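Local coordinates for protein glycosyl hydrolase family 26 (Bacteroides ovatus, PDB 4ZXO) that probably hydrolyses internal beta-1,4-mannosidic bonds of galactomannan as a family 26 beta-mannanase in galactomannan breakdown, at residues A[148-151]-A[155-158]; A[242-247]-A[283-288]. All coordinates share one frame; numbering follows the deposited sequence. Where two conformers were deposited one is given.

Contact 1: A[148-151]-A[155-158]; sequences SLKT and VLIP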
ATOM      1  N   SER A 148       8.296  11.186 -12.272  1.00 14.59           N
ATOM      2  CA  SER A 148       9.525  11.798 -11.766  1.00 14.61           C
ATOM      3  C   SER A 148      10.331  10.808 -10.924  1.00 14.65           C
ATOM      4  O   SER A 148      11.473  11.112 -10.543  1.00 16.23           O
ATOM      5  CB  SER A 148       9.201  13.038 -10.914  1.00 15.57           C
ATOM      6  OG  SER A 148       8.770  12.680  -9.598  1.00 14.28           O
ATOM      7  N   LEU A 149       9.759   9.636 -10.660  1.00 14.58           N
ATOM      8  CA  LEU A 149      10.459   8.615  -9.901  1.00 14.24           C
ATOM      9  C   LEU A 149      11.415   7.851 -10.827  1.00 15.15           C
ATOM     10  O   LEU A 149      11.032   6.848 -11.450  1.00 15.31           O
ATOM     11  CB  LEU A 149       9.458   7.673  -9.229  1.00 12.20           C
ATOM     12  CG  LEU A 149       8.454   8.414  -8.364  1.00 11.68           C
ATOM     13  CD1 LEU A 149       7.461   7.387  -7.796  1.00 12.40           C
ATOM     14  CD2 LEU A 149       9.132   9.135  -7.255  1.00 11.22           C
ATOM     15  N   LYS A 150      12.623   8.390 -10.967  1.00 16.41           N
ATOM     16  CA  LYS A 150      13.648   7.824 -11.880  1.00 18.75           C
ATOM     17  C   LYS A 150      14.977   7.611 -11.159  1.00 19.12           C
ATOM     18  O   LYS A 150      15.325   8.364 -10.270  1.00 19.36           O
ATOM     19  CB  LYS A 150      13.898   8.754 -13.077  1.00 22.14           C
ATOM     20  CG  LYS A 150      12.711   9.027 -13.960  1.00 26.12           C
ATOM     21  CD  LYS A 150      13.250   9.467 -15.343  1.00 28.99           C
ATOM     22  CE  LYS A 150      12.332  10.424 -16.081  1.00 31.83           C
ATOM     23  NZ  LYS A 150      12.274  11.745 -15.370  1.00 33.41           N
ATOM     24  N   THR A 151      15.717   6.594 -11.555  1.00 18.45           N
ATOM     25  CA  THR A 151      17.070   6.439 -11.042  1.00 18.37           C
ATOM     26  C   THR A 151      17.954   7.558 -11.629  1.00 20.06           C
ATOM     27  O   THR A 151      17.567   8.265 -12.581  1.00 20.05           O
ATOM     28  CB  THR A 151      17.661   5.045 -11.389  1.00 17.83           C
ATOM     29  OG1 THR A 151      17.900   5.009 -12.800  1.00 18.62           O
ATOM     30  CG2 THR A 151      16.688   3.900 -11.018  1.00 18.49           C
ATOM     31  N   VAL A 155      16.131   5.406 -15.230  1.00 22.73           N
ATOM     32  CA  VAL A 155      15.161   4.275 -15.291  1.00 21.38           C
ATOM     33  C   VAL A 155      13.957   4.577 -14.408  1.00 19.80           C
ATOM     34  O   VAL A 155      14.141   5.001 -13.263  1.00 19.62           O
ATOM     35  CB  VAL A 155      15.848   2.959 -14.867  1.00 21.88           C
ATOM     36  CG1 VAL A 155      14.895   1.772 -14.929  1.00 21.70           C
ATOM     37  CG2 VAL A 155      17.044   2.699 -15.801  1.00 23.47           C
ATOM     38  N   LEU A 156      12.745   4.446 -14.949  1.00 17.39           N
ATOM     39  CA  LEU A 156      11.533   4.685 -14.137  1.00 16.83           C
ATOM     40  C   LEU A 156      11.449   3.628 -13.025  1.00 16.18           C
ATOM     41  O   LEU A 156      11.707   2.433 -13.235  1.00 17.00           O
ATOM     42  CB  LEU A 156      10.243   4.641 -14.993  1.00 17.59           C
ATOM     43  CG  LEU A 156       9.816   5.868 -15.852  1.00 19.21           C
ATOM     44  CD1 LEU A 156       8.522   5.614 -16.662  1.00 20.96           C
ATOM     45  CD2 LEU A 156       9.533   7.111 -15.051  1.00 19.20           C
ATOM     46  N   ILE A 157      11.098   4.073 -11.833  1.00 13.00           N
ATOM     47  CA  ILE A 157      11.031   3.152 -10.672  1.00 11.43           C
ATOM     48  C   ILE A 157       9.624   2.619 -10.569  1.00 10.59           C
ATOM     49  O   ILE A 157       8.658   3.413 -10.453  1.00 10.53           O
ATOM     50  CB  ILE A 157      11.450   3.889  -9.422  1.00 12.16           C
ATOM     51  CG1 ILE A 157      12.956   4.226  -9.553  1.00 14.05           C
ATOM     52  CG2 ILE A 157      11.141   3.046  -8.164  1.00 12.54           C
ATOM     53  CD1 ILE A 157      13.390   5.268  -8.540  1.00 15.34           C
ATOM     54  N   PRO A 158       9.474   1.271 -10.599  1.00 10.23           N
ATOM     55  CA  PRO A 158       8.133   0.681 -10.460  1.00  9.96           C
ATOM     56  C   PRO A 158       7.562   1.010  -9.081  1.00  9.97           C
ATOM     57  O   PRO A 158       8.284   1.068  -8.082  1.00 11.09           O
ATOM     58  CB  PRO A 158       8.364  -0.838 -10.604  1.00  9.77           C
ATOM     59  CG  PRO A 158       9.657  -0.942 -11.330  1.00 10.39           C
ATOM     60  CD  PRO A 158      10.493   0.229 -10.781  1.00 10.25           C
TER
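Thr151 holds Val155 with its side chain as well as its backbone. Its OG1 accepts the N-H of Val155 at 3.0 Å, where a regular hydrogen-bonded pair would use a backbone carbonyl. A chi1 of 70° sets OG1 between the backbone N and the carbonyl carbon, on the side of Val155. A weak bond from Glu153 N reaches the same oxygen, giving it a second donor. Two backbone bonds follow. Thr151 N gives to Val155 O at 2.8 Å, and Ile157 N to Leu149 O at 2.8 Å with an N-H...O angle of 162°. Between them Lys150 and Leu156 form a single antiparallel bridge, a non-hydrogen-bonded pair with CA atoms 4.4 Å apart. The CA of Lys150 lies 3.2 Å from Val155 O, in a CA-H...O contact. An inverse gamma turn centred on Leu149 leads the chain into the pairing. The segments belong to the loop that carries the chain from helix 132-147 into strand 159-162, an alpha-to-beta connection of the TIM barrel. On one face of the pairing, CG2 of Thr151 meets CG1 of Ile157 at 4.0 Å. Ile157 CB also packs on Leu149 CB. Tyr92 of helix 81-93 touches both Thr151 and Ile157. On the other face, CD2 of Leu156 reaches CG of Lys150 at 3.9 Å, an apolar touch made by the stem of the lysine.

Contact 2: A[242-247]-A[283-288]; sequences SQYIKQ and TGTLLP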
ATOM      1  N   SER A 242      -8.644 -12.208  19.266  0.80 16.60           N
ATOM      2  CA  SER A 242      -9.387 -13.334  18.694  0.80 17.75           C
ATOM      3  C   SER A 242     -10.118 -12.928  17.398  0.80 16.79           C
ATOM      4  O   SER A 242     -10.130 -13.660  16.389  0.80 16.41           O
ATOM      5  CB  SER A 242     -10.384 -13.891  19.731  0.80 20.61           C
ATOM      6  OG  SER A 242     -11.442 -12.958  19.986  0.80 23.58           O
ATOM      7  N   GLN A 243     -10.712 -11.741  17.418  1.00 15.38           N
ATOM      8  CA  GLN A 243     -11.463 -11.270  16.273  1.00 17.27           C
ATOM      9  C   GLN A 243     -10.497 -11.044  15.107  1.00 14.99           C
ATOM     10  O   GLN A 243     -10.793 -11.355  13.945  1.00 14.44           O
ATOM     11  CB  GLN A 243     -12.206  -9.971  16.608  1.00 23.03           C
ATOM     12  CG  GLN A 243     -13.341  -9.680  15.642  1.00 28.84           C
ATOM     13  CD  GLN A 243     -14.458 -10.736  15.693  1.00 33.55           C
ATOM     14  OE1 GLN A 243     -14.659 -11.408  16.713  1.00 35.38           O
ATOM     15  NE2 GLN A 243     -15.165 -10.901  14.577  1.00 35.44           N
ATOM     16  N   TYR A 244      -9.344 -10.456  15.406  1.00 12.43           N
ATOM     17  CA  TYR A 244      -8.330 -10.230  14.367  1.00 11.57           C
ATOM     18  C   TYR A 244      -7.906 -11.537  13.705  1.00 11.63           C
ATOM     19  O   TYR A 244      -7.776 -11.609  12.484  1.00 11.80           O
ATOM     20  CB  TYR A 244      -7.125  -9.537  14.975  1.00 10.48           C
ATOM     21  CG  TYR A 244      -5.941  -9.316  14.054  1.00  9.45           C
ATOM     22  CD1 TYR A 244      -5.977  -8.404  12.989  1.00  9.27           C
ATOM     23  CD2 TYR A 244      -4.751  -9.993  14.273  1.00  9.34           C
ATOM     24  CE1 TYR A 244      -4.861  -8.195  12.189  1.00  9.59           C
ATOM     25  CE2 TYR A 244      -3.614  -9.799  13.468  1.00  9.64           C
ATOM     26  CZ  TYR A 244      -3.678  -8.873  12.453  1.00  8.95           C
ATOM     27  OH  TYR A 244      -2.569  -8.642  11.667  1.00 10.01           O
ATOM     28  N   ILE A 245      -7.647 -12.568  14.512  1.00 11.77           N
ATOM     29  CA  ILE A 245      -7.225 -13.846  13.951  1.00 13.00           C
ATOM     30  C   ILE A 245      -8.328 -14.391  13.044  1.00 13.12           C
ATOM     31  O   ILE A 245      -8.040 -14.818  11.945  1.00 13.28           O
ATOM     32  CB  ILE A 245      -6.844 -14.848  15.079  1.00 14.09           C
ATOM     33  CG1 ILE A 245      -5.512 -14.393  15.678  1.00 14.93           C
ATOM     34  CG2 ILE A 245      -6.627 -16.242  14.520  1.00 14.88           C
ATOM     35  CD1 ILE A 245      -5.190 -15.054  16.984  1.00 17.18           C
ATOM     36  N   LYS A 246      -9.581 -14.322  13.487  1.00 13.38           N
ATOM     37  CA  LYS A 246     -10.708 -14.784  12.670  1.00 13.97           C
ATOM     38  C   LYS A 246     -10.817 -13.952  11.370  1.00 13.12           C
ATOM     39  O   LYS A 246     -10.930 -14.482  10.271  1.00 13.80           O
ATOM     40  CB  LYS A 246     -12.035 -14.708  13.477  1.00 16.20           C
ATOM     41  CG  LYS A 246     -13.308 -14.970  12.674  1.00 20.45           C
ATOM     42  CD  LYS A 246     -14.553 -15.243  13.577  1.00 25.32           C
ATOM     43  CE  LYS A 246     -15.847 -15.572  12.726  1.00 28.11           C
ATOM     44  NZ  LYS A 246     -16.994 -16.359  13.427  1.00 29.54           N
ATOM     45  N   GLN A 247     -10.832 -12.639  11.519  1.00 11.77           N
ATOM     46  CA  GLN A 247     -11.074 -11.791  10.375  1.00 10.47           C
ATOM     47  C   GLN A 247      -9.906 -11.740   9.418  1.00 11.01           C
ATOM     48  O   GLN A 247     -10.131 -11.689   8.184  1.00 10.34           O
ATOM     49  CB  GLN A 247     -11.384 -10.391  10.835  1.00 12.87           C
ATOM     50  CG  GLN A 247     -12.727 -10.308  11.562  1.00 14.49           C
ATOM     51  CD  GLN A 247     -13.908 -10.674  10.660  1.00 17.38           C
ATOM     52  OE1 GLN A 247     -13.870 -10.423   9.461  1.00 18.13           O
ATOM     53  NE2 GLN A 247     -14.969 -11.273  11.246  1.00 20.23           N
ATOM     54  N   THR A 283       5.542 -12.868  16.507  1.00 13.56           N
ATOM     55  CA  THR A 283       5.596 -14.323  16.341  1.00 14.31           C
ATOM     56  C   THR A 283       4.412 -15.026  16.911  1.00 14.57           C
ATOM     57  O   THR A 283       4.117 -16.163  16.536  1.00 15.22           O
ATOM     58  CB  THR A 283       6.850 -14.971  16.997  1.00 15.28           C
ATOM     59  OG1 THR A 283       6.838 -14.762  18.430  1.00 17.93           O
ATOM     60  CG2 THR A 283       8.107 -14.354  16.386  1.00 15.69           C
ATOM     61  N   GLY A 284       3.717 -14.371  17.821  1.00 14.71           N
ATOM     62  CA  GLY A 284       2.634 -15.060  18.488  1.00 15.18           C
ATOM     63  C   GLY A 284       1.267 -14.841  17.894  1.00 15.93           C
ATOM     64  O   GLY A 284       0.367 -15.621  18.129  1.00 17.16           O
ATOM     65  N   THR A 285       1.104 -13.758  17.154  1.00 13.95           N
ATOM     66  CA  THR A 285      -0.190 -13.465  16.500  1.00 12.45           C
ATOM     67  C   THR A 285      -0.043 -13.313  14.985  1.00 11.38           C
ATOM     68  O   THR A 285      -0.683 -14.028  14.235  1.00 13.78           O
ATOM     69  CB  THR A 285      -0.810 -12.201  17.095  1.00 13.48           C
ATOM     70  OG1 THR A 285      -1.039 -12.435  18.485  1.00 14.35           O
ATOM     71  CG2 THR A 285      -2.153 -11.890  16.481  1.00 13.31           C
ATOM     72  N   LEU A 286       0.801 -12.394  14.525  1.00 10.93           N
ATOM     73  CA  LEU A 286       0.836 -12.125  13.085  1.00 10.57           C
ATOM     74  C   LEU A 286       1.401 -13.297  12.255  1.00 11.79           C
ATOM     75  O   LEU A 286       0.782 -13.768  11.271  1.00 11.99           O
ATOM     76  CB  LEU A 286       1.676 -10.881  12.825  1.00 10.31           C
ATOM     77  CG  LEU A 286       1.758 -10.476  11.356  1.00  9.97           C
ATOM     78  CD1 LEU A 286       0.448 -10.043  10.726  1.00  9.83           C
ATOM     79  CD2 LEU A 286       2.780  -9.360  11.101  1.00 11.07           C
ATOM     80  N   LEU A 287       2.594 -13.751  12.608  1.00 11.35           N
ATOM     81  CA  LEU A 287       3.274 -14.781  11.782  1.00 12.83           C
ATOM     82  C   LEU A 287       2.472 -16.064  11.650  1.00 12.83           C
ATOM     83  O   LEU A 287       2.336 -16.583  10.545  1.00 12.97           O
ATOM     84  CB  LEU A 287       4.653 -15.060  12.352  1.00 14.33           C
ATOM     85  CG  LEU A 287       5.526 -16.003  11.481  1.00 15.49           C
ATOM     86  CD1 LEU A 287       5.725 -15.490  10.023  1.00 15.08           C
ATOM     87  CD2 LEU A 287       6.894 -16.239  12.126  1.00 16.52           C
ATOM     88  N   PRO A 288       1.878 -16.561  12.745  1.00 13.92           N
ATOM     89  CA  PRO A 288       1.139 -17.831  12.538  1.00 14.68           C
ATOM     90  C   PRO A 288      -0.046 -17.710  11.612  1.00 14.29           C
ATOM     91  O   PRO A 288      -0.416 -18.712  10.996  1.00 15.98           O
ATOM     92  CB  PRO A 288       0.648 -18.214  13.936  1.00 15.92           C
ATOM     93  CG  PRO A 288       1.639 -17.541  14.886  1.00 15.40           C
ATOM     94  CD  PRO A 288       2.020 -16.211  14.179  1.00 14.33           C
TER
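Two outer helices of the TIM barrel meet here, the first turns of helix 241-262 against the middle of helix 281-290. The short axes run almost parallel, 14° apart, at a closest approach of 10.7 Å. Chiefly Tyr244, Thr285 and Leu286 bridge the distance. Thr285 brings its CG2 to the edge of the Tyr244 ring, near the ring plane. That methyl is 3.9 Å from Tyr244 CD2 and equally far from CE2. A chi1 of -61° on Thr285 puts CG2 anti to the backbone N and OG1 beside it. OG1 is bonded to Arg241 NE, while Gly284 O takes NH2 of the same arginine. Arg241, first residue of helix 241-262, thus holds helix 281-290 at two points. Further along the ring, CD1 of Leu286 comes to 3.5 Å from Tyr244 OH. The hydroxyl is hydrogen-bonded to Thr271 OG1, which ties the ring tip to the end of strand 266-271. Ile245 adds a looser touch, with CG1 4.3 Å from Thr285 CG2. Helix 281-290 has a wide pi-type turn at 283-286. Strand 266-271 links the two helices in an alpha-beta-alpha order, and their side-by-side parallel packing is typical of successive helices around a beta/alpha barrel.

Contacts 1 and 2 lie on opposite sides of the chain's centre. Their centres are 36 Å apart and their nearest atoms about 23 Å apart, so they do not touch. They follow one another along the chain within the family 26 range. Contact 1 is a loop pairing that leads into barrel strand 159-162. Contact 2 joins two helices of the barrel's outer layer, either side of strand 266-271 in sequence. The parallel sheet connects them through strands 203-207 and 231-235. The bound potassium ion, held by Ser328, Ser330 and Ile333, lies about 12 Å from the side chain of Leu286 in contact 2.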